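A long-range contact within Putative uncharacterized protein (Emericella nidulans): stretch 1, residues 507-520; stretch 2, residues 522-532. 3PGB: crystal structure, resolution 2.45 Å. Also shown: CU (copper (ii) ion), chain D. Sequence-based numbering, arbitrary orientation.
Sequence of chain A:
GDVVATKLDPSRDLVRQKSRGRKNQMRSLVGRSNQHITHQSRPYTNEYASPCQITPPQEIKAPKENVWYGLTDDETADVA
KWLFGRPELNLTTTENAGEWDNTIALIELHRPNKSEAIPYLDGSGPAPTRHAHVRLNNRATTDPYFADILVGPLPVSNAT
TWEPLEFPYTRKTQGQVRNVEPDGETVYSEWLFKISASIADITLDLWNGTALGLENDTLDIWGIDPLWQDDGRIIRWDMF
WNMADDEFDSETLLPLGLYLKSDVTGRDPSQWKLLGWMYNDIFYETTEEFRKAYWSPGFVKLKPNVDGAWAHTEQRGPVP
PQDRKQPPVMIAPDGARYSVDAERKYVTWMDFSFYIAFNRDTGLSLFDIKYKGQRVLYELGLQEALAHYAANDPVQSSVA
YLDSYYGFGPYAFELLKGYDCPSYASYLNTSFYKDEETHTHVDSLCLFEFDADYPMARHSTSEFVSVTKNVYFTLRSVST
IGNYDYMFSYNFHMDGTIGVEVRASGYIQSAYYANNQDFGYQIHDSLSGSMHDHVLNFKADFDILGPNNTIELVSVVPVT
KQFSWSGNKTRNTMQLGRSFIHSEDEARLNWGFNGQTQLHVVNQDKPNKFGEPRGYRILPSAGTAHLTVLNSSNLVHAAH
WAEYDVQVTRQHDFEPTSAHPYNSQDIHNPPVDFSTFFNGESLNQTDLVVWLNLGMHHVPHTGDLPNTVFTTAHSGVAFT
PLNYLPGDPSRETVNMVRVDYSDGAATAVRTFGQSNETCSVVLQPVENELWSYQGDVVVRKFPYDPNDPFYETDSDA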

# COMPACT_ATOMS: atom_id res chain seq x y z
N TYR A 507 -8.49 13.09 -16.20
CA TYR A 507 -9.79 12.76 -16.76
C TYR A 507 -9.83 11.34 -17.27
O TYR A 507 -8.88 10.87 -17.89
CB TYR A 507 -10.12 13.70 -17.92
CG TYR A 507 -10.63 15.04 -17.47
CD1 TYR A 507 -9.77 16.11 -17.31
CD2 TYR A 507 -11.97 15.24 -17.21
CE1 TYR A 507 -10.23 17.35 -16.90
CE2 TYR A 507 -12.44 16.47 -16.80
CZ TYR A 507 -11.56 17.52 -16.64
OH TYR A 507 -12.01 18.75 -16.23
N ILE A 508 -10.93 10.65 -17.01
CA ILE A 508 -11.12 9.33 -17.57
C ILE A 508 -11.52 9.48 -19.04
O ILE A 508 -12.06 10.51 -19.44
CB ILE A 508 -12.19 8.51 -16.78
CG1 ILE A 508 -13.60 9.08 -16.97
CG2 ILE A 508 -11.82 8.46 -15.30
CD1 ILE A 508 -14.70 8.22 -16.33
N GLN A 509 -11.21 8.47 -19.85
CA GLN A 509 -11.76 8.41 -21.19
C GLN A 509 -13.09 7.70 -21.10
O GLN A 509 -13.15 6.48 -20.90
CB GLN A 509 -10.83 7.73 -22.18
CG GLN A 509 -11.31 7.94 -23.60
CD GLN A 509 -10.34 7.43 -24.62
OE1 GLN A 509 -10.55 6.38 -25.22
NE2 GLN A 509 -9.26 8.17 -24.83
N SER A 510 -14.14 8.48 -21.27
CA SER A 510 -15.51 8.07 -20.98
C SER A 510 -16.07 7.17 -22.07
O SER A 510 -15.40 6.90 -23.07
CB SER A 510 -16.36 9.33 -20.85
OG SER A 510 -17.68 9.05 -20.46
N ALA A 511 -17.29 6.69 -21.86
CA ALA A 511 -18.02 5.91 -22.86
C ALA A 511 -19.48 6.34 -22.84
O ALA A 511 -20.00 6.69 -21.78
CB ALA A 511 -17.89 4.43 -22.58
N TYR A 512 -20.13 6.32 -24.00
CA TYR A 512 -21.55 6.65 -24.09
C TYR A 512 -22.36 5.59 -23.36
O TYR A 512 -22.04 4.40 -23.43
CB TYR A 512 -22.01 6.77 -25.55
CG TYR A 512 -23.32 7.51 -25.72
CD1 TYR A 512 -23.41 8.88 -25.46
CD2 TYR A 512 -24.46 6.86 -26.15
CE1 TYR A 512 -24.61 9.57 -25.62
CE2 TYR A 512 -25.66 7.53 -26.31
CZ TYR A 512 -25.73 8.89 -26.05
OH TYR A 512 -26.91 9.54 -26.21
N TYR A 513 -23.41 6.02 -22.66
CA TYR A 513 -24.14 5.13 -21.75
C TYR A 513 -24.90 4.04 -22.47
O TYR A 513 -25.03 2.93 -21.96
CB TYR A 513 -25.11 5.93 -20.88
CG TYR A 513 -26.47 6.18 -21.51
CD1 TYR A 513 -27.58 5.43 -21.13
CD2 TYR A 513 -26.64 7.17 -22.48
CE1 TYR A 513 -28.83 5.66 -21.70
CE2 TYR A 513 -27.89 7.41 -23.05
CZ TYR A 513 -28.98 6.65 -22.66
OH TYR A 513 -30.20 6.88 -23.23
N ALA A 514 -25.40 4.36 -23.67
CA ALA A 514 -26.40 3.54 -24.34
C ALA A 514 -25.94 2.10 -24.52
O ALA A 514 -24.95 1.85 -25.20
CB ALA A 514 -26.78 4.16 -25.68
N ASN A 515 -26.65 1.18 -23.87
CA ASN A 515 -26.44 -0.25 -24.06
C ASN A 515 -25.07 -0.76 -23.60
O ASN A 515 -24.62 -1.82 -24.03
CB ASN A 515 -26.65 -0.63 -25.53
CG ASN A 515 -27.82 0.09 -26.15
OD1 ASN A 515 -28.97 -0.11 -25.75
ND2 ASN A 515 -27.54 0.96 -27.11
N ASN A 516 -24.41 -0.01 -22.71
CA ASN A 516 -23.08 -0.38 -22.23
C ASN A 516 -23.10 -0.99 -20.81
O ASN A 516 -22.13 -0.89 -20.08
CB ASN A 516 -22.17 0.85 -22.27
CG ASN A 516 -20.70 0.49 -22.41
OD1 ASN A 516 -20.34 -0.35 -23.24
ND2 ASN A 516 -19.85 1.14 -21.62
N GLN A 517 -24.21 -1.64 -20.46
CA GLN A 517 -24.44 -2.14 -19.11
C GLN A 517 -23.41 -3.15 -18.64
O GLN A 517 -23.14 -3.24 -17.45
CB GLN A 517 -25.82 -2.80 -19.00
CG GLN A 517 -27.00 -1.84 -19.09
CD GLN A 517 -27.51 -1.66 -20.51
OE1 GLN A 517 -26.79 -1.91 -21.47
NE2 GLN A 517 -28.77 -1.25 -20.63
N ASP A 518 -22.86 -3.93 -19.58
CA ASP A 518 -21.95 -5.03 -19.25
C ASP A 518 -20.49 -4.60 -19.15
O ASP A 518 -19.61 -5.41 -18.84
CB ASP A 518 -22.10 -6.16 -20.28
CG ASP A 518 -23.43 -6.92 -20.15
OD1 ASP A 518 -24.31 -6.49 -19.38
OD2 ASP A 518 -23.60 -7.96 -20.81
N PHE A 519 -20.23 -3.31 -19.37
CA PHE A 519 -18.87 -2.80 -19.46
C PHE A 519 -18.66 -1.54 -18.63
O PHE A 519 -17.80 -0.72 -18.96
CB PHE A 519 -18.52 -2.52 -20.92
CG PHE A 519 -18.68 -3.71 -21.82
CD1 PHE A 519 -17.60 -4.53 -22.12
CD2 PHE A 519 -19.91 -4.01 -22.38
CE1 PHE A 519 -17.75 -5.63 -22.96
CE2 PHE A 519 -20.07 -5.10 -23.20
CZ PHE A 519 -18.98 -5.91 -23.50
N GLY A 520 -19.43 -1.38 -17.56
CA GLY A 520 -19.26 -0.24 -16.65
C GLY A 520 -20.53 0.19 -15.94
O GLY A 520 -21.57 -0.50 -16.01
N GLN A 522 -23.30 3.49 -15.31
CA GLN A 522 -23.77 4.81 -15.69
C GLN A 522 -23.46 5.77 -14.54
O GLN A 522 -23.94 5.58 -13.42
CB GLN A 522 -25.27 4.78 -15.99
CG GLN A 522 -25.81 6.09 -16.52
CD GLN A 522 -27.16 5.94 -17.19
OE1 GLN A 522 -27.70 6.93 -17.70
N ILE A 523 -22.64 6.78 -14.80
CA ILE A 523 -22.22 7.73 -13.76
C ILE A 523 -22.69 9.17 -13.98
O ILE A 523 -22.47 10.03 -13.12
CB ILE A 523 -20.68 7.71 -13.57
CG1 ILE A 523 -19.96 8.11 -14.86
CG2 ILE A 523 -20.23 6.32 -13.13
CD1 ILE A 523 -18.49 8.35 -14.67
N HIS A 524 -23.34 9.44 -15.11
CA HIS A 524 -23.94 10.76 -15.39
C HIS A 524 -25.08 10.66 -16.41
O HIS A 524 -25.28 9.61 -17.02
CB HIS A 524 -22.88 11.76 -15.85
CG HIS A 524 -23.13 13.15 -15.36
ND1 HIS A 524 -23.51 14.18 -16.19
CD2 HIS A 524 -23.06 13.67 -14.11
CE1 HIS A 524 -23.66 15.28 -15.47
NE2 HIS A 524 -23.39 15.00 -14.21
N ASP A 525 -25.80 11.76 -16.61
CA ASP A 525 -27.04 11.79 -17.42
C ASP A 525 -26.99 10.87 -18.64
O ASP A 525 -27.93 10.12 -18.89
CB ASP A 525 -27.39 13.22 -17.85
CG ASP A 525 -27.49 14.20 -16.68
OD1 ASP A 525 -28.16 15.25 -16.83
OD2 ASP A 525 -26.89 13.93 -15.61
N SER A 526 -25.89 10.92 -19.39
CA SER A 526 -25.71 10.05 -20.55
C SER A 526 -24.29 9.49 -20.62
O SER A 526 -23.74 9.29 -21.71
CB SER A 526 -26.07 10.81 -21.83
OG SER A 526 -27.44 11.14 -21.84
N LEU A 527 -23.71 9.22 -19.45
CA LEU A 527 -22.30 8.90 -19.33
C LEU A 527 -22.06 7.54 -18.68
O LEU A 527 -22.64 7.24 -17.64
CB LEU A 527 -21.57 9.97 -18.51
CG LEU A 527 -20.05 10.04 -18.71
CD1 LEU A 527 -19.76 10.51 -20.11
CD2 LEU A 527 -19.41 10.96 -17.70
N SER A 528 -21.21 6.73 -19.31
CA SER A 528 -20.68 5.52 -18.70
C SER A 528 -19.25 5.75 -18.28
O SER A 528 -18.45 6.32 -19.03
CB SER A 528 -20.73 4.35 -19.66
OG SER A 528 -20.01 3.25 -19.13
N GLY A 529 -18.91 5.29 -17.08
CA GLY A 529 -17.55 5.36 -16.59
C GLY A 529 -16.62 4.49 -17.40
O GLY A 529 -15.43 4.77 -17.47
N SER A 530 -17.18 3.44 -18.02
CA SER A 530 -16.44 2.52 -18.89
C SER A 530 -15.59 1.58 -18.04
O SER A 530 -15.87 1.39 -16.85
CB SER A 530 -15.59 3.28 -19.92
OG SER A 530 -15.30 2.51 -21.08
N MET A 531 -14.58 0.96 -18.64
CA MET A 531 -13.64 0.12 -17.91
C MET A 531 -12.33 0.02 -18.65
O MET A 531 -12.30 0.07 -19.87
CB MET A 531 -14.22 -1.28 -17.68
CG MET A 531 -14.57 -2.06 -18.94
SD MET A 531 -15.38 -3.64 -18.59
CE MET A 531 -14.11 -4.48 -17.65
N HIS A 532 -11.23 -0.09 -17.90
CA HIS A 532 -9.92 -0.25 -18.51
C HIS A 532 -8.89 -0.80 -17.53
O HIS A 532 -9.02 -0.61 -16.32
CB HIS A 532 -9.42 1.07 -19.11
CG HIS A 532 -9.38 2.20 -18.13
ND1 HIS A 532 -10.46 3.02 -17.89
CD2 HIS A 532 -8.39 2.64 -17.31
CE1 HIS A 532 -10.14 3.91 -16.97
NE2 HIS A 532 -8.89 3.71 -16.60
CU CU D . -7.94 4.55 -15.01
O HOH W 1 -12.72 4.66 -18.54
O HOH W 2 -21.85 1.35 -18.48
O HOH W 3 -8.00 6.93 -15.73

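The backbone contact is a short antiparallel pairing centred on Ala511 and Ser528. Ala511 N donates to Ser528 O at 3.1 Å, and Ser528 N donates to Ala511 O at 2.8 Å. Both side chains of this pair lie on the same face of the sheet, with Ala511 CB 4.1 Å from Ser528 CB. Tyr512 and Leu527 form the next, non-hydrogen-bonded pair. Beyond it, Tyr513 N makes a weak hydrogen bond to Ser526 O at 3.4 Å.

Side-chain polar contacts gather at Ser528. Asn516 ND2 donates to Ser528 OG at 3.3 Å, and this same OG accepts from Ser530 N at 3.0 Å within its own stretch.

Two waters extend the network. Water 1 donates to Gln509 O (3.0 Å) and to Gly529 O (2.9 Å), so it bridges the stretches. Water 2 donates to Asn516 O at 2.8 Å and is hydrogen-bonded to Ser528 OG at 2.7 Å.

Apolar packing is modest. Ile508 CD1 meets Ile523 CD1 at 4.1 Å. Phe519 CB lies 4.1 Å from Met531 SD, and the sulfur sits obliquely to the ring.

Gly520 fits closely against stretch 2. A CB there would clash with Ser530 O, and its backbone angles by themselves call for glycine.

His532 NE2 binds the copper ion at 2.0 Å from CU.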